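Local coordinates for bifunctional GH43-CE protein (Bacteroides eggerthii, PDB 6MLY), which probably cleaves xylan-derived chains as a family 43 glycoside hydrolase (beta-xylosidase) and carries a carbohydrate esterase module of the alpha/beta-hydrolase clan, at residues K528-K533 with F558-K563; S545-V550 with D618-G623; V582-R587 with N599-A604; K593-I598 with K651-E656; I608-A613 with G660-F665. All coordinates share one frame; numbering follows the deposited sequence.

All five contacts lie in or beside the C-terminal esterase module. From the N terminus, contact 1 opens in the loop before strand 533-537 and closes where helix 563-577 begins. Contact 2 opens within the chain closed by contact 1, on strand 546-552, and so crosses it; it closes at 618-623, where neighbouring strands pair. Nested within contact 2, contact 3 folds helix 596-610 back on strand 579-584 and the loop after it. Contact 4 ties the start of that helix to strand 651-654, crossing contacts 2 and 3. Contact 5 ties its end to the loop 660-665, crossing contacts 2 and 4. Three contacts therefore share one helix, and contacts 2 and 3 share one sheet.

Contact 1: K528-K533 with F558-K563; sequences KLEGHK and FANNMK
Glu-530 reaches across to the two asparagines of the facing loop, Asn-560 and Asn-561. Its CG stands anti to the backbone N (chi1 -157°), and the extended chain beyond it carries the carboxylate up to carbon rather than to a donor: OE2 lies 3.1 Å from CB of Asn-561. The amide of Asn-561 leads away from this carboxylate, and the two planes stand 80° apart. Asn-560 crosses Glu-530 at about a right angle and sets its CB against CA of Gly-531, 3.9 Å away, while its ND2 is engaged by Asp-591. Between the backbones, O of Glu-530 and O of Asn-560 come within 3.2 Å as two acceptors; ND2 of Asn-585 donates to the first of them. At the far end, Lys-563 runs out fully extended beyond CG, and its NZ passes 3.5 Å from CB of Lys-533. Length is what suits lysine here, because NZ goes on to form salt bridges with Asp-535 and Asp-521. Lys-533 folds at chi2 and chi4 and turns its own amine off, leaving the two NZ atoms 6.3 Å apart. The chemistry implies that the loops are probably held side by side mainly through third parties: the direct contacts include no hydrogen bond or salt bridge, and the buried lysine charge is probably balanced by the two aspartates.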
# COMPACT_ATOMS: atom_id res chain seq x y z
N LYS A 528 8.62 17.17 3.20
CA LYS A 528 8.68 15.71 3.31
C LYS A 528 8.82 15.30 4.79
O LYS A 528 8.54 14.16 5.14
CB LYS A 528 9.84 15.16 2.46
N LEU A 529 9.22 16.25 5.64
CA LEU A 529 9.43 16.01 7.08
C LEU A 529 8.24 15.23 7.65
O LEU A 529 7.08 15.54 7.34
CB LEU A 529 9.62 17.35 7.80
CG LEU A 529 10.97 18.02 7.58
CD1 LEU A 529 10.94 19.46 8.08
CD2 LEU A 529 12.08 17.24 8.27
N GLU A 530 8.55 14.22 8.47
CA GLU A 530 7.56 13.31 9.05
C GLU A 530 6.83 14.03 10.19
O GLU A 530 5.70 13.67 10.54
CB GLU A 530 8.22 12.03 9.55
CG GLU A 530 7.26 10.85 9.64
CD GLU A 530 7.64 9.75 10.62
OE1 GLU A 530 8.81 9.71 11.04
OE2 GLU A 530 6.75 8.94 10.96
N GLY A 531 7.51 15.02 10.78
CA GLY A 531 6.93 15.92 11.75
C GLY A 531 5.68 16.61 11.24
O GLY A 531 4.81 16.98 12.04
N HIS A 532 5.57 16.76 9.91
CA HIS A 532 4.44 17.47 9.30
C HIS A 532 3.55 16.51 8.49
O HIS A 532 3.13 16.84 7.39
CB HIS A 532 4.95 18.64 8.45
CG HIS A 532 5.64 19.70 9.24
ND1 HIS A 532 6.69 20.44 8.73
CD2 HIS A 532 5.43 20.16 10.50
CE1 HIS A 532 7.09 21.31 9.64
NE2 HIS A 532 6.35 21.15 10.73
N LYS A 533 3.20 15.37 9.10
CA LYS A 533 2.39 14.33 8.46
C LYS A 533 1.14 14.04 9.30
O LYS A 533 1.23 13.98 10.52
CB LYS A 533 3.22 13.06 8.32
CG LYS A 533 4.22 13.08 7.17
CD LYS A 533 3.55 12.87 5.83
CE LYS A 533 4.52 12.93 4.67
NZ LYS A 533 5.55 11.86 4.76
N PHE A 558 8.79 14.45 22.35
CA PHE A 558 10.02 13.82 21.87
C PHE A 558 9.80 13.07 20.55
O PHE A 558 10.77 12.72 19.90
CB PHE A 558 10.61 12.86 22.91
CG PHE A 558 11.36 13.52 24.04
CD1 PHE A 558 12.32 14.49 23.79
CD2 PHE A 558 11.12 13.15 25.36
CE1 PHE A 558 13.01 15.09 24.84
CE2 PHE A 558 11.82 13.75 26.40
CZ PHE A 558 12.76 14.72 26.14
N ALA A 559 8.53 12.84 20.17
CA ALA A 559 8.19 12.00 19.02
C ALA A 559 7.64 12.86 17.88
O ALA A 559 6.98 13.87 18.12
CB ALA A 559 7.20 10.94 19.44
N ASN A 560 7.90 12.43 16.63
CA ASN A 560 7.38 13.11 15.44
C ASN A 560 6.66 12.11 14.54
O ASN A 560 6.42 12.40 13.36
CB ASN A 560 8.49 13.87 14.70
CG ASN A 560 9.66 13.00 14.29
OD1 ASN A 560 9.55 11.77 14.27
ND2 ASN A 560 10.77 13.62 13.95
N ASN A 561 6.28 10.95 15.10
CA ASN A 561 5.99 9.77 14.30
C ASN A 561 4.99 8.82 14.98
O ASN A 561 4.93 7.65 14.62
CB ASN A 561 7.30 9.01 14.01
CG ASN A 561 7.96 8.44 15.25
OD1 ASN A 561 7.67 8.86 16.38
ND2 ASN A 561 8.84 7.48 15.05
N MET A 562 4.19 9.31 15.93
CA MET A 562 3.38 8.42 16.78
C MET A 562 1.88 8.74 16.66
O MET A 562 1.12 8.51 17.59
CB MET A 562 3.81 8.52 18.25
CG MET A 562 5.16 7.88 18.52
SD MET A 562 5.31 7.25 20.22
CE MET A 562 5.19 8.77 21.17
N LYS A 563 1.48 9.23 15.49
CA LYS A 563 0.07 9.51 15.19
C LYS A 563 -0.73 8.20 15.10
O LYS A 563 -1.93 8.20 15.35
CB LYS A 563 -0.04 10.29 13.88
CG LYS A 563 0.59 9.60 12.68
CD LYS A 563 0.57 10.42 11.43
CE LYS A 563 1.35 9.76 10.32
NZ LYS A 563 1.08 10.44 9.03

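Contact 2: S545-V550 with D618-G623; sequences SYKVVV and DTSFIG
Lys-547 and Asp-618 lie side by side and point the same way, yet their charges stop short of a salt bridge, with NZ 4.2 Å from OD2. Lys-547 NZ instead donates to O of Ala-789 in helix 775-789, and its CE rests beside the carboxylate. Asp-618 turns to its own segment: OD1 accepts N of Ser-620 at 3.0 Å, an Asx turn, and also OG of Ser-620, which comes from above the carboxylate plane. This pair of bonds probably steadies the corner at Ser-620. An alanine in place of Asp-618 would probably leave both donors of Ser-620 without their acceptor and the corner freer to move. Phe-621 crosses Lys-547 at about a right angle, its CB 3.9 Å from CD of the lysine; the ring then lies alongside Val-549, whose CG2 meets CE2 at the ring edge, 4.1 Å away. On the other face of the sheet Ile-622 fits between two valines, CG1 to CB of Val-548 at 4.0 Å and CG2 to CG2 of Val-550 obliquely at 4.1 Å. Beta-branched residues suit such an extended, buried position, and CG2 of Val-549 lies beside CA of Gly-623, with no side chain to crowd it. The backbones join in parallel fashion: N of Val-548 donates to O of Phe-621 (3.0 Å), N of Gly-623 to O of Val-548 (2.8 Å), and N of Val-550 to O of Gly-623. Such neighbouring parallel strands are the core of the alpha/beta-hydrolase sheet, where strand 621-627 appears to lead into the nucleophile elbow.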
# COMPACT_ATOMS: atom_id res chain seq x y z
N SER A 545 -20.62 14.89 4.19
CA SER A 545 -19.60 15.55 4.98
C SER A 545 -19.60 14.99 6.41
O SER A 545 -20.62 14.52 6.91
CB SER A 545 -19.80 17.04 4.97
OG SER A 545 -21.12 17.38 5.37
N TYR A 546 -18.43 15.06 7.06
CA TYR A 546 -18.22 14.60 8.43
C TYR A 546 -17.57 15.71 9.26
O TYR A 546 -16.70 16.43 8.78
CB TYR A 546 -17.34 13.35 8.44
CG TYR A 546 -17.89 12.18 7.67
CD1 TYR A 546 -18.93 11.42 8.19
CD2 TYR A 546 -17.38 11.83 6.43
CE1 TYR A 546 -19.45 10.35 7.49
CE2 TYR A 546 -17.89 10.76 5.72
CZ TYR A 546 -18.93 10.01 6.25
OH TYR A 546 -19.43 8.95 5.56
N LYS A 547 -18.00 15.82 10.52
CA LYS A 547 -17.42 16.76 11.45
C LYS A 547 -16.11 16.15 11.96
O LYS A 547 -15.99 14.92 12.04
CB LYS A 547 -18.44 17.12 12.53
CG LYS A 547 -19.84 17.36 11.98
CD LYS A 547 -20.64 18.42 12.67
CE LYS A 547 -21.88 18.80 11.89
NZ LYS A 547 -22.56 19.98 12.47
N VAL A 548 -15.12 17.00 12.25
CA VAL A 548 -13.74 16.57 12.42
C VAL A 548 -13.40 16.51 13.91
O VAL A 548 -13.91 17.30 14.71
CB VAL A 548 -12.77 17.52 11.68
CG1 VAL A 548 -11.33 17.04 11.78
CG2 VAL A 548 -13.17 17.70 10.22
N VAL A 549 -12.53 15.55 14.27
CA VAL A 549 -11.85 15.56 15.57
C VAL A 549 -10.40 15.10 15.35
O VAL A 549 -10.16 14.05 14.75
CB VAL A 549 -12.58 14.70 16.62
CG1 VAL A 549 -11.78 14.58 17.91
CG2 VAL A 549 -13.98 15.22 16.92
N VAL A 550 -9.46 15.91 15.87
CA VAL A 550 -8.01 15.74 15.73
C VAL A 550 -7.48 14.95 16.93
O VAL A 550 -8.01 15.06 18.03
CB VAL A 550 -7.33 17.12 15.63
CG1 VAL A 550 -5.81 17.02 15.65
CG2 VAL A 550 -7.80 17.88 14.40
N ASP A 618 -16.67 18.44 7.13
CA ASP A 618 -17.49 19.55 7.62
C ASP A 618 -16.70 20.24 8.73
O ASP A 618 -16.71 19.80 9.88
CB ASP A 618 -18.85 19.05 8.11
CG ASP A 618 -19.83 20.14 8.54
OD1 ASP A 618 -19.37 21.26 8.86
OD2 ASP A 618 -21.05 19.86 8.56
N THR A 619 -16.01 21.34 8.38
CA THR A 619 -15.18 22.08 9.32
C THR A 619 -15.99 23.22 9.96
O THR A 619 -15.42 24.26 10.29
CB THR A 619 -13.92 22.61 8.64
OG1 THR A 619 -14.32 23.62 7.71
CG2 THR A 619 -13.15 21.52 7.92
N SER A 620 -17.30 23.03 10.12
CA SER A 620 -18.11 23.83 11.02
C SER A 620 -17.81 23.40 12.46
O SER A 620 -18.02 24.17 13.39
CB SER A 620 -19.58 23.74 10.69
OG SER A 620 -20.12 22.49 11.10
N PHE A 621 -17.32 22.16 12.60
CA PHE A 621 -16.86 21.60 13.86
C PHE A 621 -15.51 20.89 13.66
O PHE A 621 -15.41 19.96 12.86
CB PHE A 621 -17.91 20.64 14.42
CG PHE A 621 -17.58 20.06 15.77
CD1 PHE A 621 -17.99 20.71 16.93
CD2 PHE A 621 -16.87 18.88 15.89
CE1 PHE A 621 -17.70 20.17 18.18
CE2 PHE A 621 -16.58 18.35 17.14
CZ PHE A 621 -16.99 19.00 18.28
N ILE A 622 -14.50 21.33 14.41
CA ILE A 622 -13.22 20.63 14.57
C ILE A 622 -12.91 20.47 16.07
O ILE A 622 -12.49 21.43 16.73
CB ILE A 622 -12.09 21.37 13.83
CG1 ILE A 622 -12.37 21.49 12.33
CG2 ILE A 622 -10.74 20.71 14.10
CD1 ILE A 622 -11.32 22.24 11.54
N GLY A 623 -13.14 19.27 16.61
CA GLY A 623 -12.68 18.91 17.96
C GLY A 623 -11.19 18.61 17.97
O GLY A 623 -10.57 18.54 16.92

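Contact 3: V582-R587 with N599-A604; sequences VSINHR and NDVKAA
The guanidinium of Arg-587 meets the carboxylate of Asp-600 at its edge, with CG of Asp-600 in its plane; the two flat groups are turned 33° apart. The imidazole of His-586 donates in its ring plane from ND1 to O of Arg-587, and its ring meets that of Tyr-553 with the planes nearly parallel. The grip on Asp-600 is side-on. NE of Arg-587 donates to the syn lone pair of OD2 at 3.1 Å, in the guanidinium plane, and NH2 reaches OD1, also at 3.1 Å, from above the carboxylate plane. Bending at chi3 (-70°) swings NE back to this site. OD2 is held a second time by N of Arg-587, 2.9 Å away and nearly straight (167°), while OD1 takes a further bond from NE2 of His-532. Replacing Asp-600 with an alanine would probably leave the arginine charge, its backbone N and His-532 NE2 all without this acceptor. Further along, Ile-584 supplies the apolar part: its CD1 lies 3.9 Å from CB of Ala-604 and 4.2 Å from CG2 of Val-601. The small alanine lets the helix come close, and the isoleucine is long enough for CD1 to reach both residues. The contact thus closes a short strand-to-helix connection. Strand 579-584 runs between strands 533-537 and 546-552, helix 596-610 lies against it through Ile-584, and Val-601 also touches Ala-637 of helix 629-639.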
# COMPACT_ATOMS: atom_id res chain seq x y z
N VAL A 582 -8.60 12.71 12.51
CA VAL A 582 -7.36 13.23 11.93
C VAL A 582 -6.26 13.20 12.99
O VAL A 582 -6.03 14.20 13.66
CB VAL A 582 -7.53 14.67 11.38
CG1 VAL A 582 -6.24 15.19 10.76
CG2 VAL A 582 -8.67 14.78 10.38
N SER A 583 -5.59 12.06 13.15
CA SER A 583 -4.39 12.03 13.98
C SER A 583 -3.25 12.72 13.23
O SER A 583 -3.05 12.48 12.04
CB SER A 583 -4.02 10.63 14.40
OG SER A 583 -3.15 10.67 15.52
N ILE A 584 -2.51 13.58 13.94
CA ILE A 584 -1.47 14.41 13.35
C ILE A 584 -0.13 14.12 14.03
O ILE A 584 -0.10 13.59 15.14
CB ILE A 584 -1.85 15.91 13.45
CG1 ILE A 584 -1.72 16.44 14.88
CG2 ILE A 584 -3.24 16.16 12.89
CD1 ILE A 584 -1.93 17.93 15.00
N ASN A 585 0.96 14.49 13.34
CA ASN A 585 2.30 14.53 13.90
C ASN A 585 2.68 15.98 14.21
O ASN A 585 2.08 16.93 13.68
CB ASN A 585 3.35 13.88 12.98
CG ASN A 585 3.39 12.37 13.04
OD1 ASN A 585 2.90 11.74 13.98
ND2 ASN A 585 4.00 11.77 12.03
N HIS A 586 3.69 16.15 15.06
CA HIS A 586 4.33 17.43 15.30
C HIS A 586 5.85 17.21 15.40
O HIS A 586 6.29 16.12 15.75
CB HIS A 586 3.77 18.08 16.57
CG HIS A 586 4.08 17.32 17.82
ND1 HIS A 586 5.31 17.38 18.43
CD2 HIS A 586 3.32 16.50 18.58
CE1 HIS A 586 5.31 16.62 19.51
NE2 HIS A 586 4.09 16.07 19.63
N ARG A 587 6.63 18.25 15.09
CA ARG A 587 8.08 18.18 15.16
C ARG A 587 8.51 17.93 16.61
O ARG A 587 7.99 18.56 17.53
CB ARG A 587 8.71 19.46 14.60
CG ARG A 587 8.54 19.63 13.10
CD ARG A 587 9.04 20.98 12.62
NE ARG A 587 8.18 22.07 13.05
CZ ARG A 587 8.49 23.36 12.98
NH1 ARG A 587 9.71 23.73 12.63
NH2 ARG A 587 7.57 24.27 13.25
N ASN A 599 2.82 25.65 16.57
CA ASN A 599 2.88 26.11 15.16
C ASN A 599 2.45 24.99 14.20
O ASN A 599 1.83 25.26 13.17
CB ASN A 599 4.29 26.59 14.78
CG ASN A 599 4.63 27.97 15.30
OD1 ASN A 599 3.86 28.56 16.06
ND2 ASN A 599 5.78 28.48 14.91
N ASP A 600 2.79 23.74 14.54
CA ASP A 600 2.46 22.60 13.71
C ASP A 600 0.97 22.28 13.84
O ASP A 600 0.29 22.08 12.84
CB ASP A 600 3.34 21.39 14.05
CG ASP A 600 4.77 21.49 13.54
OD1 ASP A 600 5.08 22.46 12.82
OD2 ASP A 600 5.57 20.61 13.89
N VAL A 601 0.48 22.24 15.08
CA VAL A 601 -0.92 21.90 15.36
C VAL A 601 -1.83 22.85 14.57
O VAL A 601 -2.73 22.40 13.86
CB VAL A 601 -1.22 21.96 16.87
CG1 VAL A 601 -2.71 21.83 17.16
CG2 VAL A 601 -0.44 20.89 17.62
N LYS A 602 -1.57 24.15 14.70
CA LYS A 602 -2.37 25.17 14.05
C LYS A 602 -2.29 25.02 12.53
O LYS A 602 -3.26 25.32 11.84
CB LYS A 602 -1.93 26.56 14.53
CG LYS A 602 -2.30 26.86 15.98
CD LYS A 602 -2.26 28.33 16.34
CE LYS A 602 -2.64 28.62 17.78
NZ LYS A 602 -4.04 28.23 18.08
N ALA A 603 -1.14 24.55 12.01
CA ALA A 603 -0.93 24.33 10.55
C ALA A 603 -1.73 23.11 10.05
O ALA A 603 -2.26 23.13 8.93
CB ALA A 603 0.53 24.15 10.26
N ALA A 604 -1.78 22.05 10.86
CA ALA A 604 -2.56 20.86 10.53
C ALA A 604 -4.04 21.23 10.42
O ALA A 604 -4.72 20.75 9.51
CB ALA A 604 -2.33 19.79 11.57

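Contact 4: K593-I598 with K651-E656; sequences KFPAQI and KTVDLE
Pro-595 and Val-653 make the central apolar contact, sliding past each other in opposite directions, with CG of the proline 3.3 Å from CG2 of the valine. With CG2 anti to the backbone N (chi1 61° for CG1), the valine presents that one methyl to two partners, since CE1 of Phe-594 also lies 3.8 Å from it. Farther along, CD2 of Leu-655 touches both CG2 of Ile-598, at 4.0 Å, and CZ of Phe-594, at 4.3 Å. Within its own segment the Phe-594 ring carries CB of Pro-595 over its centre, 3.8 Å above the plane, an arrangement that the cis peptide between the two residues probably favours. Of polar atoms, O of Asp-654 points at CG of Pro-595, 3.1 Å away, a packing contact. Pro-595 occupies the N-cap position of helix 596-610, and its ring gives a rigid apolar surface for Val-653. N of Ala-596 closes the turn on O of Lys-593. Leu-655 also touches Tyr-720, a ligand of the bound sodium ion. The chemistry implies that the contact probably coheres through apolar packing, with no polar bond between the segments to fix direction.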
# COMPACT_ATOMS: atom_id res chain seq x y z
N LYS A 593 12.35 23.72 18.54
CA LYS A 593 11.95 24.09 19.91
C LYS A 593 10.66 24.91 19.86
O LYS A 593 10.29 25.44 18.81
CB LYS A 593 13.08 24.87 20.60
CG LYS A 593 14.43 24.17 20.65
CD LYS A 593 14.43 22.85 21.40
CE LYS A 593 15.77 22.15 21.39
NZ LYS A 593 15.73 20.85 22.10
N PHE A 594 9.98 25.00 21.01
CA PHE A 594 8.73 25.76 21.17
C PHE A 594 8.98 27.20 20.72
O PHE A 594 10.00 27.79 21.07
CB PHE A 594 8.23 25.69 22.61
CG PHE A 594 6.86 26.29 22.84
CD1 PHE A 594 6.72 27.61 23.24
CD2 PHE A 594 5.72 25.54 22.62
CE1 PHE A 594 5.47 28.16 23.43
CE2 PHE A 594 4.46 26.10 22.82
CZ PHE A 594 4.34 27.41 23.22
N PRO A 595 8.05 27.77 19.94
CA PRO A 595 6.72 27.24 19.66
C PRO A 595 6.50 26.44 18.36
O PRO A 595 5.44 26.55 17.76
CB PRO A 595 5.94 28.55 19.54
CG PRO A 595 6.88 29.42 18.74
CD PRO A 595 8.24 29.08 19.31
N ALA A 596 7.49 25.64 17.94
CA ALA A 596 7.37 24.77 16.76
C ALA A 596 6.16 23.84 16.89
O ALA A 596 5.41 23.65 15.93
CB ALA A 596 8.64 23.97 16.58
N GLN A 597 5.96 23.29 18.09
CA GLN A 597 5.00 22.20 18.35
C GLN A 597 3.56 22.71 18.19
O GLN A 597 2.71 22.00 17.65
CB GLN A 597 5.23 21.60 19.74
CG GLN A 597 6.46 20.72 19.84
CD GLN A 597 7.76 21.45 19.57
OE1 GLN A 597 7.89 22.65 19.84
NE2 GLN A 597 8.74 20.73 19.05
N ILE A 598 3.30 23.94 18.64
CA ILE A 598 1.95 24.53 18.56
C ILE A 598 1.74 25.10 17.15
O ILE A 598 0.63 25.02 16.60
CB ILE A 598 1.71 25.57 19.69
CG1 ILE A 598 0.27 26.09 19.70
CG2 ILE A 598 2.70 26.72 19.63
CD1 ILE A 598 -0.78 25.02 19.90
N LYS A 651 10.22 37.86 26.62
CA LYS A 651 10.15 36.82 25.61
C LYS A 651 8.81 36.88 24.86
O LYS A 651 7.76 36.74 25.46
CB LYS A 651 10.40 35.47 26.29
CG LYS A 651 11.78 35.32 26.91
CD LYS A 651 12.47 33.99 26.61
CE LYS A 651 13.98 34.09 26.56
NZ LYS A 651 14.61 32.75 26.51
N THR A 652 8.89 37.07 23.54
CA THR A 652 7.75 36.95 22.61
C THR A 652 7.79 35.58 21.93
O THR A 652 8.85 34.97 21.81
CB THR A 652 7.79 38.08 21.56
OG1 THR A 652 7.97 39.32 22.25
CG2 THR A 652 6.54 38.14 20.70
N VAL A 653 6.62 35.10 21.48
CA VAL A 653 6.49 33.76 20.89
C VAL A 653 5.34 33.77 19.87
O VAL A 653 4.18 33.92 20.23
CB VAL A 653 6.27 32.70 21.99
CG1 VAL A 653 5.00 32.96 22.80
CG2 VAL A 653 6.25 31.29 21.43
N ASP A 654 5.69 33.60 18.59
CA ASP A 654 4.72 33.46 17.50
C ASP A 654 3.94 32.15 17.70
O ASP A 654 4.52 31.06 17.63
CB ASP A 654 5.45 33.49 16.15
CG ASP A 654 4.56 33.50 14.91
OD1 ASP A 654 3.39 33.07 15.02
OD2 ASP A 654 5.05 33.93 13.85
N LEU A 655 2.63 32.26 17.93
CA LEU A 655 1.82 31.11 18.35
C LEU A 655 1.14 30.42 17.15
O LEU A 655 0.76 29.26 17.28
CB LEU A 655 0.78 31.55 19.38
CG LEU A 655 1.26 31.56 20.83
CD1 LEU A 655 0.16 32.07 21.75
CD2 LEU A 655 1.73 30.19 21.27
N GLU A 656 0.97 31.12 16.02
CA GLU A 656 0.30 30.50 14.87
C GLU A 656 1.34 29.93 13.89
O GLU A 656 1.27 28.75 13.55
CB GLU A 656 -0.68 31.45 14.19
CG GLU A 656 -1.70 30.70 13.34
CD GLU A 656 -2.83 31.52 12.74
OE1 GLU A 656 -2.71 32.76 12.70
OE2 GLU A 656 -3.82 30.90 12.30

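Contact 5: I608-A613 with G660-F665; sequences IRANAA and GLYPSF
Phe-665 and Tyr-662 both swing CG anti to the carbonyl carbon (chi1 -67° and -49°), and from there the two rings close on the methyl of Ala-610. The second torsion turns the phenylalanine ring so that one face looks at the alanine. CB of Ala-610 sits 3.7 Å from the ring centroid, close to the ring normal, in a clear CH-pi contact. Tyr-662 approaches the same methyl obliquely, its CD2 3.5 Å away. One small side chain thus serves two aromatic rings; alanine suits the place because its single methyl lets both come right up to the last turn of the helix. Asn-611, the first residue to leave the helical conformation, takes a different part of the tyrosine. Its ND2 lies over one face of the ring, 3.7 Å from CZ, with the amide standing almost perpendicular to the ring plane (89°). That ND2 also donates to O of Phe-607, one turn back; its approach to Tyr-662 is a contact over the ring face. Arg-609 adds an apolar flank where its CB comes within 4.4 Å of CD2 of Phe-665, while its guanidinium runs on to the loop beyond, NH2 donating to O of Arg-668. The arginine therefore fastens the helix to the continuation of the same loop that the rings rest on. In the fold the contact lies at the surface, where helix 596-610 ends: the loop leading from strand 651-654 to strand 671-675 drapes over that end, and the neighbouring Ile-608 faces inward onto strands 617-619 and 621-627.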
# COMPACT_ATOMS: atom_id res chain seq x y z
N ILE A 608 -6.75 21.29 7.17
CA ILE A 608 -8.02 20.55 7.21
C ILE A 608 -9.14 21.38 6.58
O ILE A 608 -9.97 20.84 5.86
CB ILE A 608 -8.34 20.14 8.67
CG1 ILE A 608 -7.43 19.00 9.14
CG2 ILE A 608 -9.81 19.78 8.84
CD1 ILE A 608 -7.41 17.80 8.23
N ARG A 609 -9.17 22.68 6.89
CA ARG A 609 -10.23 23.55 6.41
C ARG A 609 -10.03 23.79 4.91
O ARG A 609 -10.98 23.72 4.13
CB ARG A 609 -10.24 24.87 7.21
CG ARG A 609 -10.74 24.72 8.64
CD ARG A 609 -11.32 26.00 9.22
NE ARG A 609 -12.03 25.77 10.47
CZ ARG A 609 -11.45 25.73 11.67
NH1 ARG A 609 -10.13 25.79 11.78
NH2 ARG A 609 -12.19 25.63 12.77
N ALA A 610 -8.77 24.02 4.52
CA ALA A 610 -8.41 24.40 3.17
C ALA A 610 -8.66 23.24 2.20
O ALA A 610 -8.96 23.47 1.02
CB ALA A 610 -6.96 24.83 3.14
N ASN A 611 -8.54 22.00 2.70
CA ASN A 611 -8.72 20.79 1.89
C ASN A 611 -9.99 20.05 2.31
O ASN A 611 -10.13 18.86 2.03
CB ASN A 611 -7.48 19.89 1.98
CG ASN A 611 -6.29 20.47 1.24
OD1 ASN A 611 -5.99 20.06 0.11
ND2 ASN A 611 -5.61 21.42 1.86
N ALA A 612 -10.94 20.76 2.93
CA ALA A 612 -12.12 20.16 3.55
C ALA A 612 -12.99 19.46 2.50
O ALA A 612 -13.34 18.28 2.65
CB ALA A 612 -12.90 21.21 4.30
N ALA A 613 -13.34 20.20 1.44
CA ALA A 613 -14.20 19.72 0.34
C ALA A 613 -13.72 18.37 -0.20
O ALA A 613 -14.52 17.49 -0.52
CB ALA A 613 -14.25 20.77 -0.75
N GLY A 660 2.61 25.86 6.88
CA GLY A 660 2.05 25.37 5.61
C GLY A 660 1.99 26.44 4.54
O GLY A 660 2.81 27.36 4.52
N LEU A 661 1.01 26.30 3.63
CA LEU A 661 0.77 27.27 2.56
C LEU A 661 -0.68 27.76 2.61
O LEU A 661 -1.19 28.29 1.63
CB LEU A 661 1.08 26.63 1.20
CG LEU A 661 2.44 25.96 1.04
CD1 LEU A 661 2.52 25.26 -0.31
CD2 LEU A 661 3.58 26.95 1.20
N TYR A 662 -1.35 27.60 3.76
CA TYR A 662 -2.74 28.01 3.91
C TYR A 662 -2.88 28.92 5.12
O TYR A 662 -3.62 28.61 6.05
CB TYR A 662 -3.63 26.76 4.00
CG TYR A 662 -3.38 25.73 2.93
CD1 TYR A 662 -2.57 24.63 3.16
CD2 TYR A 662 -3.96 25.85 1.67
CE1 TYR A 662 -2.35 23.67 2.18
CE2 TYR A 662 -3.75 24.90 0.68
CZ TYR A 662 -2.94 23.81 0.94
OH TYR A 662 -2.72 22.88 -0.04
N PRO A 663 -2.18 30.09 5.15
CA PRO A 663 -2.26 31.01 6.28
C PRO A 663 -3.57 31.82 6.31
O PRO A 663 -3.95 32.34 7.36
CB PRO A 663 -1.07 31.95 6.05
CG PRO A 663 -0.90 31.97 4.55
CD PRO A 663 -1.29 30.59 4.09
N SER A 664 -4.22 31.91 5.15
CA SER A 664 -5.54 32.53 4.93
C SER A 664 -6.60 31.95 5.89
O SER A 664 -7.46 32.67 6.39
CB SER A 664 -5.93 32.33 3.47
OG SER A 664 -7.25 32.78 3.20
N PHE A 665 -6.53 30.63 6.14
CA PHE A 665 -7.61 29.87 6.75
C PHE A 665 -7.47 29.87 8.27
O PHE A 665 -6.41 30.15 8.81
CB PHE A 665 -7.61 28.43 6.21
CG PHE A 665 -7.97 28.33 4.75
CD1 PHE A 665 -7.00 28.52 3.77
CD2 PHE A 665 -9.27 28.06 4.35
CE1 PHE A 665 -7.33 28.43 2.43
CE2 PHE A 665 -9.60 27.97 3.01
CZ PHE A 665 -8.63 28.16 2.05